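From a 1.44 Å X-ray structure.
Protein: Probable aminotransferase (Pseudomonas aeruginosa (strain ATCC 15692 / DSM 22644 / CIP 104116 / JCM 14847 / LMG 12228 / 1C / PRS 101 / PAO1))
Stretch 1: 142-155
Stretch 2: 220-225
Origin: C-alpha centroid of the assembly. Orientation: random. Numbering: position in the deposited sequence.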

ATOM      1  N   ALA A 142       1.478  -7.681  -0.021  1.00  7.08           N
ATOM      2  CA  ALA A 142       2.275  -8.886   0.017  1.00  7.55           C
ATOM      3  C   ALA A 142       1.413 -10.123  -0.266  1.00  8.04           C
ATOM      4  O   ALA A 142       1.735 -10.955  -1.114  1.00  8.38           O
ATOM      5  N   ASN A 143       0.267 -10.194   0.404  1.00  7.95           N
ATOM      6  CA  ASN A 143      -0.661 -11.324   0.146  1.00  8.34           C
ATOM      7  C   ASN A 143      -1.172 -11.325  -1.294  1.00  8.79           C
ATOM      8  O   ASN A 143      -1.161 -12.379  -1.938  1.00  9.21           O
ATOM      9  N   ARG A 144      -1.619 -10.167  -1.817  1.00  8.70           N
ATOM     10  CA  ARG A 144      -2.132 -10.127  -3.187  1.00  9.81           C
ATOM     11  C   ARG A 144      -1.098 -10.601  -4.178  1.00  9.45           C
ATOM     12  O   ARG A 144      -1.395 -11.337  -5.145  1.00 10.28           O
ATOM     13  N   PHE A 145       0.130 -10.118  -3.988  1.00  8.86           N
ATOM     14  CA  PHE A 145       1.186 -10.356  -4.977  1.00  8.64           C
ATOM     15  C   PHE A 145       1.678 -11.800  -4.923  1.00  8.77           C
ATOM     16  O   PHE A 145       1.892 -12.410  -5.946  1.00  9.75           O
ATOM     17  N   VAL A 146       1.797 -12.344  -3.709  1.00  8.47           N
ATOM     18  CA  VAL A 146       2.127 -13.767  -3.565  1.00  9.11           C
ATOM     19  C   VAL A 146       1.058 -14.620  -4.242  1.00  8.31           C
ATOM     20  O   VAL A 146       1.380 -15.603  -4.937  1.00  9.66           O
ATOM     21  N   LEU A 147      -0.231 -14.263  -4.038  1.00  8.85           N
ATOM     22  CA  LEU A 147      -1.275 -15.100  -4.665  1.00  8.94           C
ATOM     23  C   LEU A 147      -1.161 -15.044  -6.197  1.00  9.09           C
ATOM     24  O   LEU A 147      -1.315 -16.088  -6.875  1.00  9.34           O
ATOM     25  N   ARG A 148      -0.895 -13.863  -6.763  1.00  9.31           N
ATOM     26  CA  ARG A 148      -0.684 -13.740  -8.204  1.00  9.44           C
ATOM     27  C   ARG A 148       0.452 -14.642  -8.679  1.00  9.54           C
ATOM     28  O   ARG A 148       0.302 -15.358  -9.672  1.00  9.82           O
ATOM     29  N   LEU A 149       1.595 -14.603  -7.974  1.00  9.65           N
ATOM     30  CA  LEU A 149       2.709 -15.395  -8.382  1.00  9.67           C
ATOM     31  C   LEU A 149       2.390 -16.899  -8.257  1.00  9.89           C
ATOM     32  O   LEU A 149       2.855 -17.699  -9.069  1.00  9.79           O
ATOM     33  N   CYS A 150       1.623 -17.291  -7.229  1.00  8.44           N
ATOM     34  CA  CYS A 150       1.209 -18.698  -7.095  1.00  8.60           C
ATOM     35  C   CYS A 150       0.313 -19.133  -8.241  1.00  9.66           C
ATOM     36  O   CYS A 150       0.428 -20.254  -8.725  1.00 10.07           O
ATOM     37  N   ARG A 151      -0.609 -18.259  -8.653  1.00  9.89           N
ATOM     38  CA  ARG A 151      -1.424 -18.557  -9.849  1.00 10.40           C
ATOM     39  C   ARG A 151      -0.541 -18.705 -11.105  1.00  9.38           C
ATOM     40  O   ARG A 151      -0.748 -19.622 -11.927  1.00 11.40           O
ATOM     41  N   MET A 152       0.451 -17.820 -11.239  1.00  9.89           N
ATOM     42  CA  MET A 152       1.360 -17.877 -12.385  1.00  9.91           C
ATOM     43  C   MET A 152       2.179 -19.160 -12.405  1.00 10.58           C
ATOM     44  O   MET A 152       2.233 -19.819 -13.462  1.00 11.82           O
ATOM     45  N   LEU A 153       2.749 -19.543 -11.255  1.00 10.84           N
ATOM     46  CA  LEU A 153       3.644 -20.704 -11.235  1.00 12.17           C
ATOM     47  C   LEU A 153       2.899 -22.004 -11.326  1.00 12.85           C
ATOM     48  O   LEU A 153       3.427 -22.993 -11.867  1.00 14.99           O
ATOM     49  N   SER A 154       1.646 -22.031 -10.838  1.00 11.16           N
ATOM     50  CA  SER A 154       0.921 -23.306 -10.740  1.00 11.95           C
ATOM     51  C   SER A 154      -0.012 -23.527 -11.916  1.00 12.48           C
ATOM     52  O   SER A 154      -0.366 -24.658 -12.215  1.00 15.53           O
ATOM     53  N   GLY A 155      -0.453 -22.452 -12.562  1.00 11.98           N
ATOM     54  CA  GLY A 155      -1.513 -22.572 -13.564  1.00 15.21           C
ATOM     55  C   GLY A 155      -2.874 -22.866 -13.012  1.00 14.55           C
ATOM     56  O   GLY A 155      -3.795 -23.170 -13.811  1.00 17.37           O
ATOM     57  N   VAL A 220      -6.181 -25.652  -6.791  1.00 14.08           N
ATOM     58  CA  VAL A 220      -5.786 -24.730  -5.714  1.00 13.19           C
ATOM     59  C   VAL A 220      -4.297 -24.350  -5.905  1.00 14.11           C
ATOM     60  O   VAL A 220      -3.412 -25.192  -5.852  1.00 17.06           O
ATOM     61  N   ALA A 221      -4.055 -23.066  -6.107  1.00 11.32           N
ATOM     62  CA  ALA A 221      -2.713 -22.529  -6.234  1.00 12.50           C
ATOM     63  C   ALA A 221      -2.022 -22.412  -4.865  1.00 11.48           C
ATOM     64  O   ALA A 221      -0.783 -22.608  -4.762  1.00 14.84           O
ATOM     65  N   ALA A 222      -2.764 -22.048  -3.841  1.00 10.34           N
ATOM     66  CA  ALA A 222      -2.183 -21.766  -2.525  1.00 10.85           C
ATOM     67  C   ALA A 222      -3.224 -21.913  -1.412  1.00 10.41           C
ATOM     68  O   ALA A 222      -4.418 -21.683  -1.656  1.00 10.84           O
ATOM     69  N   VAL A 223      -2.699 -22.177  -0.208  1.00 10.15           N
ATOM     70  CA  VAL A 223      -3.421 -22.006   1.031  1.00 10.50           C
ATOM     71  C   VAL A 223      -2.823 -20.770   1.697  1.00  9.83           C
ATOM     72  O   VAL A 223      -1.604 -20.722   1.916  1.00 10.89           O
ATOM     73  N   LEU A 224      -3.657 -19.813   2.052  1.00  9.17           N
ATOM     74  CA  LEU A 224      -3.248 -18.582   2.747  1.00  9.07           C
ATOM     75  C   LEU A 224      -3.824 -18.643   4.163  1.00  9.43           C
ATOM     76  O   LEU A 224      -5.071 -18.799   4.325  1.00  9.73           O
ATOM     77  N   THR A 225      -2.975 -18.516   5.185  1.00  9.52           N
ATOM     78  CA  THR A 225      -3.462 -18.608   6.566  1.00  9.60           C
ATOM     79  C   THR A 225      -2.520 -17.932   7.555  1.00  9.62           C
ATOM     80  O   THR A 225      -1.293 -17.960   7.371  1.00  9.73           O
TER

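Helix 142-154 packs against strand 220-225 through a small van der Waals contact, apolar on the strand side and mixed on the helix side, that no hydrogen bond crosses, the helix running roughly antiparallel to the strand. The evidence for the arrangement is the angle of 150° between their N-to-C directions, an axis separation of 7.3 Å at closest approach, and a summed buried surface of 323 Å². The two segments draw together toward the C-terminal end of the helix: the CA atoms of Asn143 and Leu224 are 8.1 Å apart, those of Arg151 and Ala221 only 5.5 Å. Side-chain size follows this wedge, with leucine filling the wider end and alanine the narrower.

On the strand, Ala221, Ala222 and Leu224 direct their CA-to-CB bonds toward the helix, whereas Val220 and Val223 point away. Two consecutive residues facing the same way depart from simple strand alternation, and the phi/psi of Ala221, -77/-37, lies outside the usual extended range.

At the tight end, the methyl of Ala221 meets backbone as well as side chains. Its CB lies 3.8 Å from Cys150 O, 4.0 Å from Arg151 N and 3.4 Å from Ser154 OG. The serine, chi1 p, points toward the strand, yet its hydroxyl is turned back to the helix: Ser154 OG donates to Cys150 O at 2.7 Å. That bond gives the hydroxyl a polar partner while it rests against a methyl group. Arg151, with chi1 m and chi2 and chi3 t, leaves sideways and offers its aliphatic part, CG being 4.3 Å from Ala221 CB; its guanidinium finds its hydrogen bonds outside this contact.

Cys150, chi1 m, points toward the strand and bridges the two alanines. Its CB is 4.2 Å from Ala221 CB, and its SG is 4.0 Å from Ala222 CB. One turn earlier, Leu147 (m, t) starts sideways, but its end reaches the strand: CD2 approaches Ala222 CB at 4.1 Å and CD1 approaches Leu224 CD2 at 4.3 Å, so the two methyls of Leu147 contact different strand residues.

At the wide end, Leu224 (t, p) spans the larger gap. Its CD1 comes within 3.5 Å of Asn143 OD1, a contact between a carbonyl oxygen and a methyl that supplies no hydrogen bond. Asn143, chi1 m, also begins sideways and approaches with its end. Its ND2 is hydrogen-bonded elsewhere in the structure, but OD1 is buried here without a partner in the model, the one polar atom this contact leaves unsatisfied.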

ATOM      1  CB  ALA A 142       3.042  -9.019   1.322  1.00  7.77           C
ATOM      2  CB  ASN A 143      -1.791 -11.306   1.174  1.00  8.75           C
ATOM      3  CG  ASN A 143      -1.356 -11.761   2.548  1.00  7.77           C
ATOM      4  OD1 ASN A 143      -0.488 -12.619   2.686  1.00  9.36           O
ATOM      5  ND2 ASN A 143      -1.977 -11.202   3.581  1.00  8.94           N
ATOM      6  CB  ARG A 144      -2.512  -8.637  -3.588  1.00  9.93           C
ATOM      7  CG  ARG A 144      -3.663  -8.079  -2.813  1.00 11.25           C
ATOM      8  CD  ARG A 144      -4.205  -6.845  -3.452  1.00 10.68           C
ATOM      9  NE  ARG A 144      -3.316  -5.698  -3.639  1.00  9.73           N
ATOM     10  CZ  ARG A 144      -3.100  -5.078  -4.782  1.00 10.13           C
ATOM     11  NH1 ARG A 144      -3.461  -5.561  -5.929  1.00 12.09           N
ATOM     12  NH2 ARG A 144      -2.462  -3.946  -4.734  1.00 10.47           N
ATOM     13  CB  PHE A 145       2.343  -9.380  -4.779  1.00  9.07           C
ATOM     14  CG  PHE A 145       1.974  -7.914  -4.929  1.00  8.88           C
ATOM     15  CD1 PHE A 145       0.804  -7.511  -5.533  1.00  8.78           C
ATOM     16  CD2 PHE A 145       2.853  -6.935  -4.502  1.00  9.41           C
ATOM     17  CE1 PHE A 145       0.484  -6.174  -5.646  1.00  9.44           C
ATOM     18  CE2 PHE A 145       2.547  -5.599  -4.644  1.00  8.78           C
ATOM     19  CZ  PHE A 145       1.367  -5.204  -5.227  1.00  9.26           C
ATOM     20  CB  VAL A 146       2.354 -14.158  -2.113  1.00  9.16           C
ATOM     21  CG1 VAL A 146       2.366 -15.657  -1.938  1.00  9.44           C
ATOM     22  CG2 VAL A 146       3.644 -13.512  -1.602  1.00 10.02           C
ATOM     23  CB  LEU A 147      -2.644 -14.676  -4.196  1.00 10.40           C
ATOM     24  CG  LEU A 147      -2.982 -14.953  -2.729  1.00 12.62           C
ATOM     25  CD1 LEU A 147      -4.378 -14.374  -2.397  1.00 14.49           C
ATOM     26  CD2 LEU A 147      -2.897 -16.450  -2.430  1.00 14.47           C
ATOM     27  CB  ARG A 148      -0.388 -12.264  -8.552  1.00  9.73           C
ATOM     28  CG  ARG A 148       0.118 -12.048  -9.973  1.00 10.98           C
ATOM     29  CD  ARG A 148       0.381 -10.584 -10.296  1.00 10.88           C
ATOM     30  NE  ARG A 148      -0.860  -9.842 -10.456  1.00 11.78           N
ATOM     31  CZ  ARG A 148      -1.654  -9.871 -11.517  1.00 12.05           C
ATOM     32  NH1 ARG A 148      -1.283 -10.476 -12.587  1.00 13.22           N
ATOM     33  NH2 ARG A 148      -2.859  -9.253 -11.484  1.00 13.79           N
ATOM     34  CB  LEU A 149       3.944 -15.023  -7.536  1.00  9.82           C
ATOM     35  CG  LEU A 149       4.524 -13.645  -7.854  1.00  9.98           C
ATOM     36  CD1 LEU A 149       5.556 -13.221  -6.837  1.00 12.08           C
ATOM     37  CD2 LEU A 149       5.134 -13.568  -9.259  1.00 11.29           C
ATOM     38  CB  CYS A 150       0.557 -18.961  -5.742  1.00  9.30           C
ATOM     39  SG  CYS A 150       1.675 -18.903  -4.341  1.00  9.43           S
ATOM     40  CB  ARG A 151      -2.516 -17.515 -10.060  1.00  9.98           C
ATOM     41  CG  ARG A 151      -3.600 -17.550  -9.015  1.00 10.55           C
ATOM     42  CD  ARG A 151      -4.789 -16.674  -9.442  1.00 12.25           C
ATOM     43  NE  ARG A 151      -5.901 -16.801  -8.525  1.00 13.56           N
ATOM     44  CZ  ARG A 151      -6.177 -16.037  -7.500  1.00 16.21           C
ATOM     45  NH1 ARG A 151      -5.467 -14.987  -7.231  1.00 17.56           N
ATOM     46  NH2 ARG A 151      -7.243 -16.370  -6.716  1.00 18.97           N
ATOM     47  CB  MET A 152       2.319 -16.689 -12.403  1.00 11.05           C
ATOM     48  CG  MET A 152       1.643 -15.354 -12.735  1.00 10.89           C
ATOM     49  SD  MET A 152       2.690 -13.941 -12.357  1.00 11.30           S
ATOM     50  CE  MET A 152       4.135 -14.269 -13.331  1.00 13.76           C
ATOM     51  CB  LEU A 153       4.573 -20.630 -10.051  1.00 12.49           C
ATOM     52  CG  LEU A 153       4.028 -20.970  -8.662  1.00 11.51           C
ATOM     53  CD1 LEU A 153       4.114 -22.476  -8.402  1.00 13.09           C
ATOM     54  CD2 LEU A 153       4.780 -20.245  -7.573  1.00 12.80           C
ATOM     55  CB  SER A 154       0.101 -23.333  -9.459  1.00 11.22           C
ATOM     56  OG  SER A 154      -1.016 -22.429  -9.502  1.00 11.70           O
ATOM     57  CB  VAL A 220      -6.013 -25.338  -4.343  1.00 13.14           C
ATOM     58  CG1 VAL A 220      -5.510 -24.381  -3.269  1.00 12.46           C
ATOM     59  CG2 VAL A 220      -7.522 -25.620  -4.150  1.00 13.44           C
ATOM     60  CB  ALA A 221      -2.755 -21.181  -6.898  1.00 12.25           C
ATOM     61  CB  ALA A 222      -1.598 -20.373  -2.493  1.00 12.17           C
ATOM     62  CB  VAL A 223      -3.291 -23.220   1.984  1.00 10.87           C
ATOM     63  CG1 VAL A 223      -3.921 -22.923   3.324  1.00 11.94           C
ATOM     64  CG2 VAL A 223      -3.906 -24.466   1.364  1.00 11.67           C
ATOM     65  CB  LEU A 224      -3.778 -17.320   2.044  1.00 10.10           C
ATOM     66  CG  LEU A 224      -3.585 -15.966   2.723  1.00  9.92           C
ATOM     67  CD1 LEU A 224      -2.104 -15.674   3.004  1.00 10.67           C
ATOM     68  CD2 LEU A 224      -4.160 -14.881   1.885  1.00 10.87           C
ATOM     69  CB  THR A 225      -3.679 -20.066   6.993  1.00 11.07           C
ATOM     70  OG1 THR A 225      -4.363 -20.132   8.267  1.00 11.63           O
ATOM     71  CG2 THR A 225      -2.380 -20.877   7.035  1.00 11.83           C
TER